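PDB 3E79: high affinity transport system protein p37 from Mycoplasma hyorhinis, which is part of a high-affinity transport system, probably as its lipid-anchored binding component, and holds thiamine diphosphate between its two lobes. Local coordinates for residues E146-S151 with Q211-R216. Residues are numbered along the deposited sequence; the frame is centred on the assembly and turned at random.
With TPP (thiamine diphosphate), chain D.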
loop_
_atom_site.group_PDB
_atom_site.type_symbol
_atom_site.label_atom_id
_atom_site.label_comp_id
_atom_site.label_asym_id
_atom_site.label_seq_id
_atom_site.Cartn_x
_atom_site.Cartn_y
_atom_site.Cartn_z
ATOM N N GLU A 146 -7.180 7.390 9.159
ATOM C CA GLU A 146 -6.918 6.152 8.442
ATOM C C GLU A 146 -7.486 6.295 7.042
ATOM O O GLU A 146 -8.624 6.749 6.918
ATOM C CB GLU A 146 -7.555 4.979 9.180
ATOM C CG GLU A 146 -7.535 3.675 8.394
ATOM C CD GLU A 146 -7.863 2.511 9.316
ATOM O OE1 GLU A 146 -8.500 2.774 10.362
ATOM O OE2 GLU A 146 -7.480 1.370 8.983
ATOM N N THR A 147 -6.701 5.926 6.033
ATOM C CA THR A 147 -7.276 5.912 4.686
ATOM C C THR A 147 -7.992 4.581 4.442
ATOM O O THR A 147 -7.744 3.609 5.155
ATOM C CB THR A 147 -6.209 6.123 3.607
ATOM O OG1 THR A 147 -5.244 5.063 3.724
ATOM C CG2 THR A 147 -5.471 7.438 3.824
ATOM N N THR A 148 -8.859 4.574 3.436
ATOM C CA THR A 148 -9.501 3.357 2.961
ATOM C C THR A 148 -9.372 3.334 1.437
ATOM O O THR A 148 -9.179 4.393 0.834
ATOM C CB THR A 148 -10.979 3.215 3.373
ATOM O OG1 THR A 148 -11.766 4.209 2.689
ATOM C CG2 THR A 148 -11.167 3.423 4.867
ATOM N N THR A 149 -9.452 2.154 0.829
ATOM C CA THR A 149 -9.280 2.042 -0.628
ATOM C C THR A 149 -10.442 1.255 -1.221
ATOM O O THR A 149 -11.051 0.425 -0.541
ATOM C CB THR A 149 -7.885 1.452 -0.931
ATOM O OG1 THR A 149 -7.578 1.603 -2.323
ATOM C CG2 THR A 149 -7.777 -0.038 -0.631
ATOM N N ASN A 150 -10.792 1.521 -2.481
ATOM C CA ASN A 150 -11.821 0.740 -3.156
ATOM C C ASN A 150 -11.437 -0.741 -3.101
ATOM O O ASN A 150 -10.303 -1.085 -3.443
ATOM C CB ASN A 150 -11.997 1.140 -4.614
ATOM C CG ASN A 150 -12.657 2.467 -4.869
ATOM O OD1 ASN A 150 -13.380 2.990 -4.025
ATOM N ND2 ASN A 150 -12.436 3.039 -6.046
ATOM N N SER A 151 -12.364 -1.590 -2.666
ATOM C CA SER A 151 -12.059 -3.013 -2.571
ATOM C C SER A 151 -11.864 -3.656 -3.937
ATOM O O SER A 151 -12.502 -3.275 -4.916
ATOM C CB SER A 151 -13.188 -3.772 -1.855
ATOM O OG SER A 151 -14.209 -4.071 -2.804
ATOM N N GLN A 211 -15.624 -0.203 0.763
ATOM C CA GLN A 211 -14.343 0.403 1.082
ATOM C C GLN A 211 -13.509 -0.599 1.867
ATOM O O GLN A 211 -13.973 -1.124 2.874
ATOM C CB GLN A 211 -14.534 1.706 1.857
ATOM C CG GLN A 211 -14.955 2.862 0.948
ATOM C CD GLN A 211 -13.873 3.160 -0.066
ATOM O OE1 GLN A 211 -12.747 3.494 0.320
ATOM N NE2 GLN A 211 -14.202 3.040 -1.342
ATOM N N ALA A 212 -12.285 -0.888 1.415
ATOM C CA ALA A 212 -11.478 -1.811 2.210
ATOM C C ALA A 212 -10.529 -1.039 3.133
ATOM O O ALA A 212 -9.786 -0.153 2.717
ATOM C CB ALA A 212 -10.670 -2.771 1.357
ATOM N N ASN A 213 -10.592 -1.466 4.366
ATOM C CA ASN A 213 -9.837 -1.141 5.529
ATOM C C ASN A 213 -8.415 -1.663 5.560
ATOM O O ASN A 213 -7.769 -1.623 6.608
ATOM C CB ASN A 213 -10.575 -1.846 6.713
ATOM C CG ASN A 213 -10.555 -0.860 7.868
ATOM O OD1 ASN A 213 -11.019 -1.169 8.958
ATOM N ND2 ASN A 213 -9.984 0.288 7.500
ATOM N N PHE A 214 -7.939 -2.213 4.450
ATOM C CA PHE A 214 -6.760 -3.051 4.526
ATOM C C PHE A 214 -6.121 -3.224 3.161
ATOM O O PHE A 214 -6.762 -2.919 2.148
ATOM C CB PHE A 214 -7.178 -4.434 5.098
ATOM C CG PHE A 214 -8.103 -5.225 4.170
ATOM C CD1 PHE A 214 -7.648 -6.112 3.198
ATOM C CD2 PHE A 214 -9.476 -5.047 4.280
ATOM C CE1 PHE A 214 -8.498 -6.772 2.336
ATOM C CE2 PHE A 214 -10.352 -5.707 3.438
ATOM C CZ PHE A 214 -9.862 -6.570 2.471
ATOM N N TYR A 215 -4.931 -3.799 3.129
ATOM C CA TYR A 215 -4.373 -4.338 1.888
ATOM C C TYR A 215 -3.543 -5.574 2.253
ATOM O O TYR A 215 -3.332 -5.874 3.436
ATOM C CB TYR A 215 -3.551 -3.334 1.085
ATOM C CG TYR A 215 -2.171 -2.992 1.607
ATOM C CD1 TYR A 215 -2.032 -2.443 2.881
ATOM C CD2 TYR A 215 -1.026 -3.190 0.860
ATOM C CE1 TYR A 215 -0.792 -2.111 3.383
ATOM C CE2 TYR A 215 0.236 -2.869 1.342
ATOM C CZ TYR A 215 0.334 -2.328 2.611
ATOM O OH TYR A 215 1.570 -2.010 3.114
ATOM N N ARG A 216 -3.095 -6.270 1.215
ATOM C CA ARG A 216 -2.324 -7.496 1.359
ATOM C C ARG A 216 -1.142 -7.493 0.396
ATOM O O ARG A 216 -1.204 -6.738 -0.570
ATOM C CB ARG A 216 -3.141 -8.754 1.033
ATOM C CG ARG A 216 -4.319 -9.010 1.953
ATOM C CD ARG A 216 -5.131 -10.198 1.422
ATOM N NE ARG A 216 -6.521 -10.144 1.874
ATOM C CZ ARG A 216 -6.985 -10.731 2.962
ATOM N NH1 ARG A 216 -6.176 -11.441 3.748
ATOM N NH2 ARG A 216 -8.269 -10.621 3.286
HETATM N "N1'" TPP D . -3.826 2.551 -6.061
HETATM C "C2'" TPP D . -3.258 3.484 -6.865
HETATM C CM2 TPP D . -4.116 4.306 -7.823
HETATM N "N3'" TPP D . -1.911 3.609 -6.885
HETATM C "C4'" TPP D . -1.177 2.910 -5.972
HETATM N "N4'" TPP D . 0.143 3.073 -5.997
HETATM C "C5'" TPP D . -1.743 1.959 -5.112
HETATM C "C6'" TPP D . -3.138 1.827 -5.181
HETATM C "C7'" TPP D . -0.972 1.085 -4.108
HETATM N N3 TPP D . -0.872 1.556 -2.716
HETATM C C2 TPP D . -1.051 2.851 -2.424
HETATM S S1 TPP D . -0.833 3.078 -0.718
HETATM C C5 TPP D . -0.535 1.387 -0.428
HETATM C C4 TPP D . -0.579 0.747 -1.656
HETATM C CM4 TPP D . -0.342 -0.774 -1.730
HETATM C C6 TPP D . -0.308 0.825 0.977
HETATM C C7 TPP D . 1.145 0.981 1.421
HETATM O O7 TPP D . 1.996 0.323 0.468
HETATM P PA TPP D . 3.530 0.712 0.286
HETATM O O1A TPP D . 4.023 0.101 -0.954
HETATM O O2A TPP D . 3.677 2.209 0.388
HETATM O O3A TPP D . 4.275 0.224 1.596
HETATM P PB TPP D . 4.871 -1.219 1.820
HETATM O O1B TPP D . 3.827 -2.275 1.767
HETATM O O2B TPP D . 5.563 -1.151 3.254
HETATM O O3B TPP D . 6.064 -1.424 0.772
HETATM O O HOH W 1 -10.477 0.469 11.184
#
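Between the two lobes of this periplasmic-binding-protein fold, beside the thiamine diphosphate cleft, a short antiparallel pairing joins Thr149 to Ala212 and Asn150 to Gln211. Thr149 N gives a hydrogen bond to Ala212 O at 3.0 Å, and Ala212 N returns one to Thr149 O at 2.7 Å, so this is the hydrogen-bonded pair; Asn150 and Gln211 form the non-hydrogen-bonded one. Alanine suits its place, since its small CB lies 4.2 Å from Ser151 CB in a buried spot.

The Gln211 side chain bends at chi2 (-63°), which turns its amide back onto strand 142-152. Gln211 OE1 accepts from Thr148 OG1 at 2.7 Å, in the carbonyl plane on a lone pair. Gln211 NE2 gives one of its hydrogens to Asn150 OD1 at 2.8 Å, in a bent bond (N-H...O 137°). The two amide planes stand 77° apart, yet Asn150 OD1 lies almost in the amide plane of Gln211. Gripped at both ends, that amide has its rotation fixed; a threonine hydroxyl and an asparagine carbonyl supply the complementary donor and acceptor. Farther along, Asn213 ND2 sits 3.1 Å from Glu146 OE2, and a water reaches Asn213 OD1 and Glu146 OE1.

Past the bridge, 211-216 veers off toward the ligand. Tyrosine suits position 215 by joining ring face and hydroxyl: TPP C6 sits over one face of Tyr215, offset toward the rim, and Tyr215 OH donates to TPP O1B, at the ring edge, at 2.6 Å. Thr149 OG1 is hydrogen-bonded to Gly380 O, and strand 142-152 also pairs with strands 206-207, 345-348 and 383-386, whereas after Arg216 the chain enters strand 217-223 of the five-stranded sheet, linking the two sheets.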